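Local atomic coordinates of citrate synthase (Metallosphaera sedula, PDB entry 6ABW), a protein that probably catalyses the condensation of acetyl-CoA, which it binds, with oxaloacetate and water to give citrate and CoA in the tricarboxylic acid cycle. Residues Leu40-Tyr45 with Glu57-Leu62; Leu62-Asp67 with Asn131-Val136. All coordinates share one frame; numbering follows the deposited sequence.

Contact 1. Residues Leu40-Tyr45 with Glu57-Leu62; sequences LRYGGY and EEVVHL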
# COMPACT_ATOMS: atom_id res chain seq x y z
N LEU A 40 -24.65 14.68 6.37
CA LEU A 40 -23.22 14.54 6.25
C LEU A 40 -22.61 15.91 6.63
O LEU A 40 -22.99 16.95 6.04
CB LEU A 40 -22.85 14.19 4.79
CG LEU A 40 -21.36 14.16 4.60
CD1 LEU A 40 -20.62 13.18 5.43
CD2 LEU A 40 -21.09 13.94 3.10
N ARG A 41 -21.73 15.90 7.60
CA ARG A 41 -20.98 17.10 8.02
C ARG A 41 -19.51 16.84 8.05
O ARG A 41 -19.10 15.78 8.42
CB ARG A 41 -21.37 17.58 9.42
CG ARG A 41 -22.84 17.93 9.50
CD ARG A 41 -23.19 18.36 10.89
NE ARG A 41 -24.63 18.41 10.98
CZ ARG A 41 -25.32 18.00 12.04
NH1 ARG A 41 -26.66 18.11 11.97
NH2 ARG A 41 -24.73 17.57 13.15
N TYR A 42 -18.73 17.84 7.66
CA TYR A 42 -17.28 17.85 7.86
C TYR A 42 -17.02 18.90 8.99
O TYR A 42 -17.32 20.07 8.79
CB TYR A 42 -16.53 18.30 6.64
CG TYR A 42 -16.57 17.37 5.40
CD1 TYR A 42 -16.88 16.01 5.49
CD2 TYR A 42 -16.39 17.91 4.16
CE1 TYR A 42 -16.93 15.19 4.35
CE2 TYR A 42 -16.44 17.13 3.00
CZ TYR A 42 -16.72 15.77 3.08
OH TYR A 42 -16.72 14.99 1.92
N GLY A 43 -16.46 18.43 10.11
CA GLY A 43 -16.05 19.33 11.17
C GLY A 43 -17.23 20.20 11.69
O GLY A 43 -17.05 21.37 12.04
N GLY A 44 -18.42 19.63 11.63
CA GLY A 44 -19.68 20.27 12.08
C GLY A 44 -20.44 21.06 11.04
O GLY A 44 -21.60 21.49 11.29
N TYR A 45 -19.85 21.23 9.84
CA TYR A 45 -20.44 21.98 8.81
C TYR A 45 -21.16 21.04 7.81
O TYR A 45 -20.55 20.08 7.31
CB TYR A 45 -19.40 22.81 8.07
CG TYR A 45 -18.73 23.85 8.90
CD1 TYR A 45 -19.45 24.99 9.31
CD2 TYR A 45 -17.40 23.74 9.28
CE1 TYR A 45 -18.86 25.99 10.02
CE2 TYR A 45 -16.78 24.76 9.99
CZ TYR A 45 -17.54 25.87 10.39
OH TYR A 45 -16.97 26.91 11.09
N GLU A 57 -10.17 24.49 -1.33
CA GLU A 57 -9.04 24.98 -0.48
C GLU A 57 -9.45 25.23 0.95
O GLU A 57 -8.78 24.86 1.90
CB GLU A 57 -8.44 26.27 -1.04
CG GLU A 57 -7.77 26.09 -2.40
CD GLU A 57 -8.63 26.44 -3.63
OE1 GLU A 57 -9.84 26.11 -3.67
OE2 GLU A 57 -8.07 26.96 -4.63
N GLU A 58 -10.63 25.81 1.11
CA GLU A 58 -11.19 26.00 2.44
C GLU A 58 -11.51 24.73 3.17
O GLU A 58 -11.27 24.63 4.34
CB GLU A 58 -12.41 26.96 2.40
CG GLU A 58 -12.04 28.41 2.08
CD GLU A 58 -13.28 29.29 1.78
OE1 GLU A 58 -13.69 30.08 2.68
OE2 GLU A 58 -13.90 29.15 0.68
N VAL A 59 -12.00 23.72 2.45
CA VAL A 59 -12.26 22.46 3.05
C VAL A 59 -10.95 21.67 3.36
O VAL A 59 -10.88 20.98 4.36
CB VAL A 59 -13.27 21.62 2.15
CG1 VAL A 59 -13.36 20.20 2.64
CG2 VAL A 59 -14.64 22.25 2.14
N VAL A 60 -9.92 21.84 2.54
CA VAL A 60 -8.60 21.30 2.89
C VAL A 60 -8.15 21.85 4.26
O VAL A 60 -7.79 21.12 5.15
CB VAL A 60 -7.59 21.70 1.82
CG1 VAL A 60 -6.19 21.34 2.26
CG2 VAL A 60 -7.89 20.96 0.50
N HIS A 61 -8.29 23.17 4.44
CA HIS A 61 -7.94 23.80 5.73
C HIS A 61 -8.80 23.29 6.87
O HIS A 61 -8.28 22.97 7.92
CB HIS A 61 -7.98 25.34 5.57
CG HIS A 61 -7.37 26.07 6.71
ND1 HIS A 61 -7.93 26.11 7.96
CD2 HIS A 61 -6.15 26.66 6.82
CE1 HIS A 61 -7.12 26.75 8.79
NE2 HIS A 61 -6.03 27.08 8.12
N LEU A 62 -10.10 23.12 6.65
CA LEU A 62 -10.98 22.57 7.66
C LEU A 62 -10.62 21.18 8.10
O LEU A 62 -10.63 20.87 9.28
CB LEU A 62 -12.43 22.61 7.12
CG LEU A 62 -13.51 21.94 7.91
CD1 LEU A 62 -13.68 22.70 9.22
CD2 LEU A 62 -14.80 21.91 7.05
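The hydroxyl of Y42 is gripped twice, by the carbonyl oxygen of I190 and the backbone N of D194. This anchors the far end of a ring whose near end lies beside helix 56-65. Y42 CD2 meets V59 CG1 at 4.1 Å, in an oblique approach. L62 reaches further into the turn. Its CG lies anti to the backbone N (chi1 173°), which places L62 CD2 by Y42 and Y45 alike and L62 CD1 by Y45. L62 CD2 rests 3.6 Å from Y42 O and 4.0 Å from Y42 CB. L62 CD1 comes in at the edge of the Y45 ring, near its plane, 3.8 Å from Y45 CE2. Cutting L62 back to an alanine is likely to leave a gap at the Y45 ring edge and strip the Y42 carbonyl of its apolar cover. All four touching residues are buried, and across the contact they meet only through van der Waals packing. The turn from Y42 to Y45 is closed by its own backbone bonds. Y42 N donates to Y45 O at 2.9 Å, and Y45 N donates to Y42 O at 3.0 Å. G43 and G44 fill the bend with positive phi, which favours glycine. G43 O is bound by R381 of the second subunit, so the bend also serves the dimer interface. This is a tight beta hairpin with a two-residue type I' turn, its tip packed on a helix of the mostly helical citrate synthase fold.

Contact 2. Residues Leu62-Asp67 with Asn131-Val136; sequences LMLYGD and NAVKLV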
# COMPACT_ATOMS: atom_id res chain seq x y z
N LEU A 62 -10.10 23.12 6.65
CA LEU A 62 -10.98 22.57 7.66
C LEU A 62 -10.62 21.18 8.10
O LEU A 62 -10.63 20.87 9.28
CB LEU A 62 -12.43 22.61 7.12
CG LEU A 62 -13.51 21.94 7.91
CD1 LEU A 62 -13.68 22.70 9.22
CD2 LEU A 62 -14.80 21.91 7.05
N MET A 63 -10.34 20.29 7.15
CA MET A 63 -9.98 18.93 7.47
C MET A 63 -8.64 18.78 8.14
O MET A 63 -8.46 17.97 9.00
CB MET A 63 -10.03 18.08 6.23
CG MET A 63 -11.43 17.98 5.67
SD MET A 63 -11.74 16.24 5.36
CE MET A 63 -13.14 16.02 6.48
N LEU A 64 -7.69 19.59 7.74
CA LEU A 64 -6.32 19.49 8.29
C LEU A 64 -6.16 20.29 9.59
O LEU A 64 -5.37 19.92 10.41
CB LEU A 64 -5.31 19.95 7.26
CG LEU A 64 -5.19 19.03 6.08
CD1 LEU A 64 -4.17 19.64 5.16
CD2 LEU A 64 -4.78 17.64 6.45
N TYR A 65 -6.84 21.41 9.73
CA TYR A 65 -6.63 22.31 10.88
C TYR A 65 -7.84 22.44 11.79
O TYR A 65 -7.68 23.01 12.87
CB TYR A 65 -6.22 23.68 10.44
CG TYR A 65 -4.91 23.72 9.74
CD1 TYR A 65 -4.84 23.53 8.40
CD2 TYR A 65 -3.71 23.94 10.42
CE1 TYR A 65 -3.64 23.53 7.73
CE2 TYR A 65 -2.48 23.99 9.70
CZ TYR A 65 -2.46 23.76 8.36
OH TYR A 65 -1.33 23.76 7.47
N GLY A 66 -9.01 21.96 11.37
CA GLY A 66 -10.17 21.91 12.27
C GLY A 66 -11.14 23.08 12.18
O GLY A 66 -12.18 23.02 12.83
N ASP A 67 -10.83 24.09 11.36
CA ASP A 67 -11.72 25.20 11.11
C ASP A 67 -11.54 25.73 9.76
O ASP A 67 -10.49 25.55 9.17
CB ASP A 67 -11.37 26.35 12.04
CG ASP A 67 -11.99 26.21 13.39
OD1 ASP A 67 -13.26 26.39 13.51
OD2 ASP A 67 -11.21 25.96 14.32
N ASN A 131 2.96 19.08 4.95
CA ASN A 131 3.28 17.93 4.06
C ASN A 131 2.02 17.41 3.36
O ASN A 131 2.08 17.10 2.21
CB ASN A 131 3.96 16.79 4.85
CG ASN A 131 5.38 17.20 5.37
OD1 ASN A 131 5.91 16.61 6.33
ND2 ASN A 131 5.96 18.18 4.75
N ALA A 132 0.89 17.36 4.06
CA ALA A 132 -0.37 16.93 3.44
C ALA A 132 -0.88 17.90 2.36
O ALA A 132 -1.39 17.49 1.29
CB ALA A 132 -1.40 16.76 4.51
N VAL A 133 -0.74 19.21 2.62
CA VAL A 133 -1.12 20.24 1.63
C VAL A 133 -0.34 20.08 0.35
O VAL A 133 -0.90 20.12 -0.74
CB VAL A 133 -0.93 21.67 2.17
CG1 VAL A 133 -1.06 22.73 1.05
CG2 VAL A 133 -2.00 21.95 3.21
N LYS A 134 0.96 19.84 0.49
CA LYS A 134 1.80 19.67 -0.69
C LYS A 134 1.39 18.35 -1.44
O LYS A 134 1.41 18.28 -2.66
CB LYS A 134 3.28 19.60 -0.30
CG LYS A 134 3.89 20.99 0.04
CD LYS A 134 5.39 20.92 0.29
CE LYS A 134 5.69 20.50 1.73
NZ LYS A 134 7.16 20.32 1.86
N LEU A 135 1.06 17.33 -0.69
CA LEU A 135 0.64 16.06 -1.32
C LEU A 135 -0.65 16.25 -2.13
O LEU A 135 -0.80 15.68 -3.20
CB LEU A 135 0.45 14.98 -0.20
CG LEU A 135 0.05 13.56 -0.71
CD1 LEU A 135 0.50 12.50 0.30
CD2 LEU A 135 -1.45 13.41 -0.92
N VAL A 136 -1.61 16.98 -1.60
CA VAL A 136 -2.89 17.23 -2.30
C VAL A 136 -2.66 17.97 -3.62
O VAL A 136 -3.20 17.60 -4.67
CB VAL A 136 -3.90 17.99 -1.40
CG1 VAL A 136 -5.06 18.46 -2.25
CG2 VAL A 136 -4.36 17.01 -0.30
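L64 points from helix 56-65 toward helix 128-151, and its forked end lies against A132 and V133. Its CG stands anti to its own carbonyl carbon (chi1 -68°), and CD1 continues the extended chain (chi2 179°). This carries CD1 out to the partner helix, with CD2 branching beside it. L64 CD1 meets V133 CG2 at 3.7 Å, the tightest touch of the contact. L64 CD1 also lies 4.0 Å from A132 CB. L64 CD2 is at the same 4.0 Å from A132 CB, so both branches of L64 sit against one small methyl. A132 points its CB toward helix 56-65. V133 comes from the flank, and the two branched side chains cross obliquely. The backbones stay well apart, with 8.1 Å between L64 CA and A132 CA, and the leucine bridges that space. The packing is wholly apolar. A weak hydrogen bond from R129 NE to L64 O adds a polar link nearby. Just beyond, G66 leaves the helix with positive phi, while G66 N still bonds to L62 O at 2.9 Å. V133 also packs on L77, A80 and L81 of helix 71-84. A132 leans on T355 and I359 of helix 342-365 and on I214 of helix 214-225. The contact thus sits where helix 128-151 is also flanked by these three helices.

How the contacts relate
Both contacts are buried and both use helix 56-65, with L62 common to their ranges. Contact 1 joins the helix to a beta hairpin, and aromatic rings meet aliphatic branches there. Contact 2 joins it to helix 128-151 through aliphatic groups alone. Their centres lie 10 Å apart. They also touch directly. M63 CE packs 3.8 Å from Y42 CG, and H61 ND1 probably forms a hydrogen bond with D67 O at 2.9 Å. Contact 1 also has a buried hydroxyl held by backbone groups. R381 of the second subunit hydrogen-bonds to G43 O of contact 1 and forms a salt bridge with D67 of contact 2. The annotated sites are remote from contact 2.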